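Proto-oncogene tyrosine-protein kinase receptor Ret (Danio rerio, PDB 7AMK) acts as a receptor tyrosine kinase whose calcium-bound, cadherin-like extracellular domains probably help to recognise GDNF presented by its GFR alpha co-receptor. Local coordinates at residues P21-I26 against V109-I114; S49-D54 against L60-T65. The protein carries 4 engineered substitutions. All coordinates share one frame; numbering follows the deposited sequence.

In the fold
The first cadherin-like domain illustrates how sequence-distant strands become neighbours in a beta sandwich. From the N terminus, the chain runs through strand 7-14 into strand 21-24, against which strand 106-114 of the facing sheet later packs; contact 1 thus closes a long loop. Contact 2 is nested inside that loop and closes a much shorter one, the hairpin of strands 51-53 and 59-62. Strand 59-62 pairs with strand 21-24 on one edge and with strand 51-53 on the other. Contact 2 therefore joins strands within one sheet, whereas contact 1 fastens that sheet to the opposing one. The two meet through backbone bonds of Leu22 and Leu23 with Leu60, and where Leu111 packs on Phe51.

Contact 1 of 2, residues P21-I26 against V109-I114; sequences PLLQVI and VKLSFI
Val25 and Val109 mark the nearest approach of the two backbones, with CA atoms 8.7 Å apart, a spacing that belongs to facing sheets and not to paired strands. Each segment spends its backbone bonds on other strands: Leu22 and Leu23 both bond to Leu60, while Val109 bonds to Leu87 and Lys110 to Tyr8. Because two consecutive residues stand opposite Leu60, the strand 21-24 carries a classic beta bulge, which turns the side chains of Leu22 and Leu23 to the same side, toward the other segment.

What joins the segments is apolar contact between methyl groups. Leu23 holds CG in the crowded position between its backbone N and carbonyl carbon (chi1 51°), and from there CD2 reaches Val109 CG1 at 3.8 Å, the two side chains running past one another from opposite sides. Leu23 CD2 also lies 4.3 Å from Leu111 CD2, so a single methyl bridges two successive inward residues of the facing strand. Val109 divides its branches: with CG1 anti to the backbone N (chi1 -176°), that methyl serves Leu23, and Val109 CG2 meets Val25 CG2 at 4.3 Å. Leu60, which touches both Leu23 and Val109, packs into the same layer, and all four touching residues are buried.

Apolar residues of two facing sheets, meeting without backbone bonds, form the hydrophobic core of a beta sandwich, here that of the first cadherin-like domain, in which sheet 21-24/59-62/51-53 packs on the sheet containing strand 106-114.

Contact 2 of 2, residues S49-D54 against L60-T65; sequences SWFHID and LYLNKT. With NAG (2-acetamido-2-deoxy-beta-D-glucopyranose), chain O.
His52 and Tyr61 form the antiparallel hydrogen-bonded pair between strands 51-53 and 60-62, whose short axes approach to 4.5 Å at 151°. Two bonds join this pair, His52 N to Tyr61 O at 2.8 Å and Tyr61 N to His52 O at 2.7 Å. Beyond them, Asn63 N donates to Trp50 O, extending the pairing past the strand end.

The two faces of the hairpin differ. On one, Leu60 CD1 tucks between the CB atoms of Phe51 and Ile53, while Phe51 CE1 meets Leu62 CD2 at 3.6 Å; a face of the Phe51 ring, near its rim, takes Trp50 CB. In this hairpin, which forms the middle and one edge strand of a three-stranded sheet of the cadherin-like sandwich, those apolar groups look inward, Phe51 packing on Leu87 and Leu111, Ile53 on Val89.

The other face carries the His52 and Tyr61 rings, side by side and pointing the same way, as well as the N-linked glycan. Asn63 CG stands anti to its backbone N (chi1 -177°), placing ND2 where it is bonded covalently to NAG C1 and also donates to Ser49 O at 2.9 Å, almost within the amide plane. This bond should restrict rotation of the glycosylated amide. The acetamido methyl, NAG C8, lies 3.5 Å from His52 CG at the edge of the imidazole, and Tyr61 CD2 also lies at that ring's edge. With His52 replaced by an alanine, the NAG methyl and Tyr61 CD2 would probably lose the imidazole that both border, leaving the acetamido group more room to turn.

Next to the glycosylated Asn63, Lys64 CD sits over the Trp50 five-membered ring, 4.2 Å from its centroid in a CH-pi contact, and Lys64 NZ goes on to salt bridges with Glu67 and Asp70.

Contact 1 of 2, residues P21-I26 against V109-I114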
loop_
_atom_site.group_PDB
_atom_site.type_symbol
_atom_site.label_atom_id
_atom_site.label_comp_id
_atom_site.label_asym_id
_atom_site.label_seq_id
_atom_site.Cartn_x
_atom_site.Cartn_y
_atom_site.Cartn_z
ATOM N N PRO A 21 -66.520 -5.480 5.147
ATOM C CA PRO A 21 -65.139 -5.049 5.369
ATOM C C PRO A 21 -64.158 -6.095 4.871
ATOM O O PRO A 21 -64.415 -7.300 4.933
ATOM C CB PRO A 21 -65.062 -4.901 6.891
ATOM C CG PRO A 21 -65.996 -6.011 7.383
ATOM C CD PRO A 21 -67.122 -6.087 6.350
ATOM N N LEU A 22 -63.021 -5.604 4.366
ATOM C CA LEU A 22 -61.992 -6.410 3.709
ATOM C C LEU A 22 -60.692 -6.457 4.495
ATOM O O LEU A 22 -60.110 -7.534 4.687
ATOM C CB LEU A 22 -61.705 -5.869 2.297
ATOM C CG LEU A 22 -62.899 -5.800 1.338
ATOM C CD1 LEU A 22 -62.519 -5.159 -0.006
ATOM C CD2 LEU A 22 -63.531 -7.187 1.112
ATOM N N LEU A 23 -60.220 -5.303 4.950
ATOM C CA LEU A 23 -58.974 -5.222 5.694
ATOM C C LEU A 23 -58.847 -3.795 6.207
ATOM O O LEU A 23 -59.610 -2.907 5.821
ATOM C CB LEU A 23 -57.762 -5.618 4.834
ATOM C CG LEU A 23 -57.612 -4.932 3.460
ATOM C CD1 LEU A 23 -56.989 -3.513 3.525
ATOM C CD2 LEU A 23 -56.836 -5.816 2.491
ATOM N N GLN A 24 -57.873 -3.593 7.089
ATOM C CA GLN A 24 -57.604 -2.305 7.715
ATOM C C GLN A 24 -56.151 -1.912 7.468
ATOM O O GLN A 24 -55.231 -2.624 7.893
ATOM C CB GLN A 24 -57.895 -2.367 9.209
ATOM C CG GLN A 24 -57.680 -1.029 9.904
ATOM C CD GLN A 24 -57.718 -1.184 11.405
ATOM O OE1 GLN A 24 -58.195 -2.200 11.908
ATOM N NE2 GLN A 24 -57.195 -0.185 12.134
ATOM N N VAL A 25 -55.954 -0.810 6.733
ATOM C CA VAL A 25 -54.638 -0.211 6.495
ATOM C C VAL A 25 -54.221 0.551 7.743
ATOM O O VAL A 25 -55.008 1.340 8.288
ATOM C CB VAL A 25 -54.688 0.746 5.292
ATOM C CG1 VAL A 25 -53.416 1.567 5.191
ATOM C CG2 VAL A 25 -54.950 0.002 4.012
ATOM N N ILE A 26 -52.976 0.353 8.186
ATOM C CA ILE A 26 -52.461 0.965 9.408
ATOM C C ILE A 26 -51.481 2.079 9.063
ATOM O O ILE A 26 -50.597 1.901 8.213
ATOM C CB ILE A 26 -51.775 -0.063 10.320
ATOM C CG1 ILE A 26 -52.744 -1.178 10.679
ATOM C CG2 ILE A 26 -51.203 0.633 11.578
ATOM C CD1 ILE A 26 -53.791 -0.748 11.655
ATOM N N VAL A 109 -52.404 -2.332 -1.979
ATOM C CA VAL A 109 -53.354 -3.333 -1.512
ATOM C C VAL A 109 -53.616 -4.258 -2.687
ATOM O O VAL A 109 -54.285 -3.886 -3.660
ATOM C CB VAL A 109 -54.650 -2.709 -0.984
ATOM C CG1 VAL A 109 -55.547 -3.781 -0.431
ATOM C CG2 VAL A 109 -54.340 -1.641 0.077
ATOM N N LYS A 110 -53.086 -5.469 -2.606
ATOM C CA LYS A 110 -53.127 -6.402 -3.722
ATOM C C LYS A 110 -54.221 -7.422 -3.423
ATOM O O LYS A 110 -54.120 -8.198 -2.465
ATOM C CB LYS A 110 -51.762 -7.057 -3.933
ATOM C CG LYS A 110 -51.416 -7.311 -5.383
ATOM C CD LYS A 110 -49.937 -7.651 -5.566
ATOM C CE LYS A 110 -49.563 -7.716 -7.041
ATOM N N LEU A 111 -55.291 -7.375 -4.203
ATOM C CA LEU A 111 -56.438 -8.238 -3.991
ATOM C C LEU A 111 -56.458 -9.298 -5.086
ATOM O O LEU A 111 -56.091 -9.028 -6.235
ATOM C CB LEU A 111 -57.733 -7.420 -3.963
ATOM C CG LEU A 111 -57.825 -6.323 -2.886
ATOM C CD1 LEU A 111 -59.026 -5.440 -3.106
ATOM C CD2 LEU A 111 -57.899 -6.919 -1.496
ATOM N N SER A 112 -56.826 -10.515 -4.711
ATOM C CA SER A 112 -56.942 -11.620 -5.650
ATOM C C SER A 112 -58.418 -11.900 -5.816
ATOM O O SER A 112 -59.095 -12.298 -4.860
ATOM C CB SER A 112 -56.197 -12.859 -5.164
ATOM O OG SER A 112 -54.803 -12.623 -5.143
ATOM N N PHE A 113 -58.909 -11.678 -7.025
ATOM C CA PHE A 113 -60.320 -11.826 -7.335
ATOM C C PHE A 113 -60.499 -13.248 -7.851
ATOM O O PHE A 113 -60.044 -13.579 -8.949
ATOM C CB PHE A 113 -60.752 -10.770 -8.354
ATOM C CG PHE A 113 -62.230 -10.693 -8.575
ATOM C CD1 PHE A 113 -63.100 -11.533 -7.887
ATOM C CD2 PHE A 113 -62.764 -9.781 -9.480
ATOM C CE1 PHE A 113 -64.474 -11.456 -8.103
ATOM C CE2 PHE A 113 -64.140 -9.701 -9.692
ATOM C CZ PHE A 113 -64.990 -10.545 -9.014
ATOM N N ILE A 114 -61.118 -14.087 -7.040
ATOM C CA ILE A 114 -61.335 -15.490 -7.367
ATOM C C ILE A 114 -62.701 -15.622 -8.026
ATOM O O ILE A 114 -63.706 -15.133 -7.496
ATOM C CB ILE A 114 -61.245 -16.365 -6.105
ATOM C CG1 ILE A 114 -59.914 -16.144 -5.382
ATOM C CG2 ILE A 114 -61.453 -17.840 -6.452
ATOM C CD1 ILE A 114 -59.870 -16.806 -4.042
#

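Contact 2 of 2, residues S49-D54 against L60-T65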
loop_
_atom_site.group_PDB
_atom_site.type_symbol
_atom_site.label_atom_id
_atom_site.label_comp_id
_atom_site.label_asym_id
_atom_site.label_seq_id
_atom_site.Cartn_x
_atom_site.Cartn_y
_atom_site.Cartn_z
ATOM N N SER A 49 -63.518 2.059 -8.046
ATOM C CA SER A 49 -64.833 2.453 -7.546
ATOM C C SER A 49 -65.686 1.278 -7.081
ATOM O O SER A 49 -66.832 1.507 -6.680
ATOM C CB SER A 49 -65.569 3.247 -8.605
ATOM O OG SER A 49 -65.065 4.568 -8.610
ATOM N N TRP A 50 -65.170 0.042 -7.141
ATOM C CA TRP A 50 -65.744 -1.065 -6.384
ATOM C C TRP A 50 -65.458 -0.972 -4.889
ATOM O O TRP A 50 -65.957 -1.806 -4.125
ATOM C CB TRP A 50 -65.193 -2.417 -6.868
ATOM C CG TRP A 50 -65.327 -2.697 -8.335
ATOM C CD1 TRP A 50 -65.954 -1.928 -9.266
ATOM C CD2 TRP A 50 -64.806 -3.834 -9.039
ATOM N NE1 TRP A 50 -65.856 -2.510 -10.502
ATOM C CE2 TRP A 50 -65.157 -3.682 -10.392
ATOM C CE3 TRP A 50 -64.081 -4.969 -8.651
ATOM C CZ2 TRP A 50 -64.810 -4.614 -11.364
ATOM C CZ3 TRP A 50 -63.737 -5.897 -9.616
ATOM C CH2 TRP A 50 -64.100 -5.710 -10.958
ATOM N N PHE A 51 -64.639 -0.028 -4.447
ATOM C CA PHE A 51 -64.139 -0.061 -3.082
ATOM C C PHE A 51 -64.291 1.303 -2.426
ATOM O O PHE A 51 -64.377 2.334 -3.097
ATOM C CB PHE A 51 -62.661 -0.507 -3.037
ATOM C CG PHE A 51 -62.408 -1.818 -3.714
ATOM C CD1 PHE A 51 -62.597 -3.009 -3.040
ATOM C CD2 PHE A 51 -61.991 -1.860 -5.032
ATOM C CE1 PHE A 51 -62.366 -4.225 -3.670
ATOM C CE2 PHE A 51 -61.751 -3.069 -5.659
ATOM C CZ PHE A 51 -61.942 -4.250 -4.982
ATOM N N HIS A 52 -64.308 1.294 -1.097
ATOM C CA HIS A 52 -64.384 2.517 -0.310
ATOM C C HIS A 52 -63.520 2.342 0.931
ATOM O O HIS A 52 -63.594 1.298 1.579
ATOM C CB HIS A 52 -65.837 2.814 0.066
ATOM C CG HIS A 52 -65.992 3.790 1.194
ATOM N ND1 HIS A 52 -65.948 5.159 1.013
ATOM C CD2 HIS A 52 -66.210 3.593 2.517
ATOM C CE1 HIS A 52 -66.116 5.762 2.178
ATOM N NE2 HIS A 52 -66.276 4.833 3.105
ATOM N N ILE A 53 -62.681 3.332 1.245
ATOM C CA ILE A 53 -61.853 3.292 2.447
ATOM C C ILE A 53 -62.364 4.347 3.410
ATOM O O ILE A 53 -62.667 5.476 3.010
ATOM C CB ILE A 53 -60.343 3.469 2.152
ATOM C CG1 ILE A 53 -59.494 2.814 3.262
ATOM C CG2 ILE A 53 -59.957 4.949 1.995
ATOM C CD1 ILE A 53 -57.971 2.910 3.052
ATOM N N ASP A 54 -62.501 3.966 4.668
ATOM C CA ASP A 54 -62.948 4.922 5.664
ATOM C C ASP A 54 -61.813 5.890 5.973
ATOM O O ASP A 54 -60.719 5.468 6.366
ATOM C CB ASP A 54 -63.407 4.191 6.914
ATOM C CG ASP A 54 -64.017 5.109 7.902
ATOM O OD1 ASP A 54 -63.275 5.943 8.460
ATOM O OD2 ASP A 54 -65.248 5.030 8.085
ATOM N N LEU A 60 -60.921 -0.797 4.694
ATOM C CA LEU A 60 -61.310 -0.878 3.290
ATOM C C LEU A 60 -62.544 -1.768 3.149
ATOM O O LEU A 60 -62.574 -2.886 3.676
ATOM C CB LEU A 60 -60.150 -1.419 2.456
ATOM C CG LEU A 60 -60.248 -1.603 0.945
ATOM C CD1 LEU A 60 -60.399 -0.257 0.243
ATOM C CD2 LEU A 60 -59.001 -2.325 0.449
ATOM N N TYR A 61 -63.558 -1.259 2.444
ATOM C CA TYR A 61 -64.862 -1.893 2.270
ATOM C C TYR A 61 -65.180 -2.110 0.792
ATOM O O TYR A 61 -64.793 -1.318 -0.079
ATOM C CB TYR A 61 -66.002 -1.027 2.861
ATOM C CG TYR A 61 -65.997 -0.844 4.352
ATOM C CD1 TYR A 61 -66.629 -1.759 5.184
ATOM C CD2 TYR A 61 -65.385 0.269 4.934
ATOM C CE1 TYR A 61 -66.623 -1.587 6.566
ATOM C CE2 TYR A 61 -65.381 0.446 6.307
ATOM C CZ TYR A 61 -66.000 -0.487 7.115
ATOM O OH TYR A 61 -65.992 -0.322 8.477
ATOM N N LEU A 62 -65.949 -3.159 0.514
ATOM C CA LEU A 62 -66.587 -3.270 -0.792
ATOM C C LEU A 62 -67.652 -2.192 -0.959
ATOM O O LEU A 62 -68.524 -2.022 -0.100
ATOM C CB LEU A 62 -67.214 -4.646 -0.970
ATOM C CG LEU A 62 -66.248 -5.722 -1.419
ATOM C CD1 LEU A 62 -67.022 -7.005 -1.498
ATOM C CD2 LEU A 62 -65.708 -5.336 -2.776
ATOM N N ASN A 63 -67.576 -1.465 -2.068
ATOM C CA ASN A 63 -68.560 -0.456 -2.440
ATOM C C ASN A 63 -69.597 -1.003 -3.416
ATOM O O ASN A 63 -70.487 -0.266 -3.849
ATOM C CB ASN A 63 -67.834 0.764 -3.042
ATOM C CG ASN A 63 -68.772 1.908 -3.405
ATOM O OD1 ASN A 63 -69.640 2.301 -2.619
ATOM N ND2 ASN A 63 -68.591 2.452 -4.613
ATOM N N LYS A 64 -69.513 -2.281 -3.753
ATOM C CA LYS A 64 -70.368 -2.877 -4.766
ATOM C C LYS A 64 -70.378 -4.376 -4.532
ATOM O O LYS A 64 -69.344 -4.952 -4.187
ATOM C CB LYS A 64 -69.854 -2.558 -6.174
ATOM C CG LYS A 64 -70.455 -3.391 -7.280
ATOM C CD LYS A 64 -69.452 -3.609 -8.392
ATOM C CE LYS A 64 -70.134 -3.686 -9.743
ATOM N NZ LYS A 64 -71.038 -4.854 -9.868
ATOM N N THR A 65 -71.539 -5.006 -4.701
ATOM C CA THR A 65 -71.595 -6.463 -4.606
ATOM C C THR A 65 -71.003 -7.082 -5.869
ATOM O O THR A 65 -71.457 -6.792 -6.984
ATOM C CB THR A 65 -73.031 -6.939 -4.397
ATOM O OG1 THR A 65 -73.561 -6.304 -3.231
ATOM C CG2 THR A 65 -73.074 -8.461 -4.206
HETATM C C1 NAG O . -69.420 3.531 -5.106
HETATM C C2 NAG O . -68.779 4.905 -4.968
HETATM C C3 NAG O . -69.760 5.975 -5.425
HETATM C C4 NAG O . -70.220 5.692 -6.852
HETATM C C5 NAG O . -70.751 4.262 -7.007
HETATM C C6 NAG O . -70.983 3.886 -8.457
HETATM C C7 NAG O . -67.046 5.183 -3.248
HETATM C C8 NAG O . -66.766 5.461 -1.800
HETATM N N2 NAG O . -68.336 5.161 -3.605
HETATM O O3 NAG O . -69.123 7.245 -5.350
HETATM O O4 NAG O . -71.239 6.611 -7.230
HETATM O O5 NAG O . -69.805 3.311 -6.486
HETATM O O6 NAG O . -72.051 2.964 -8.626
HETATM O O7 NAG O . -66.146 4.985 -4.056
#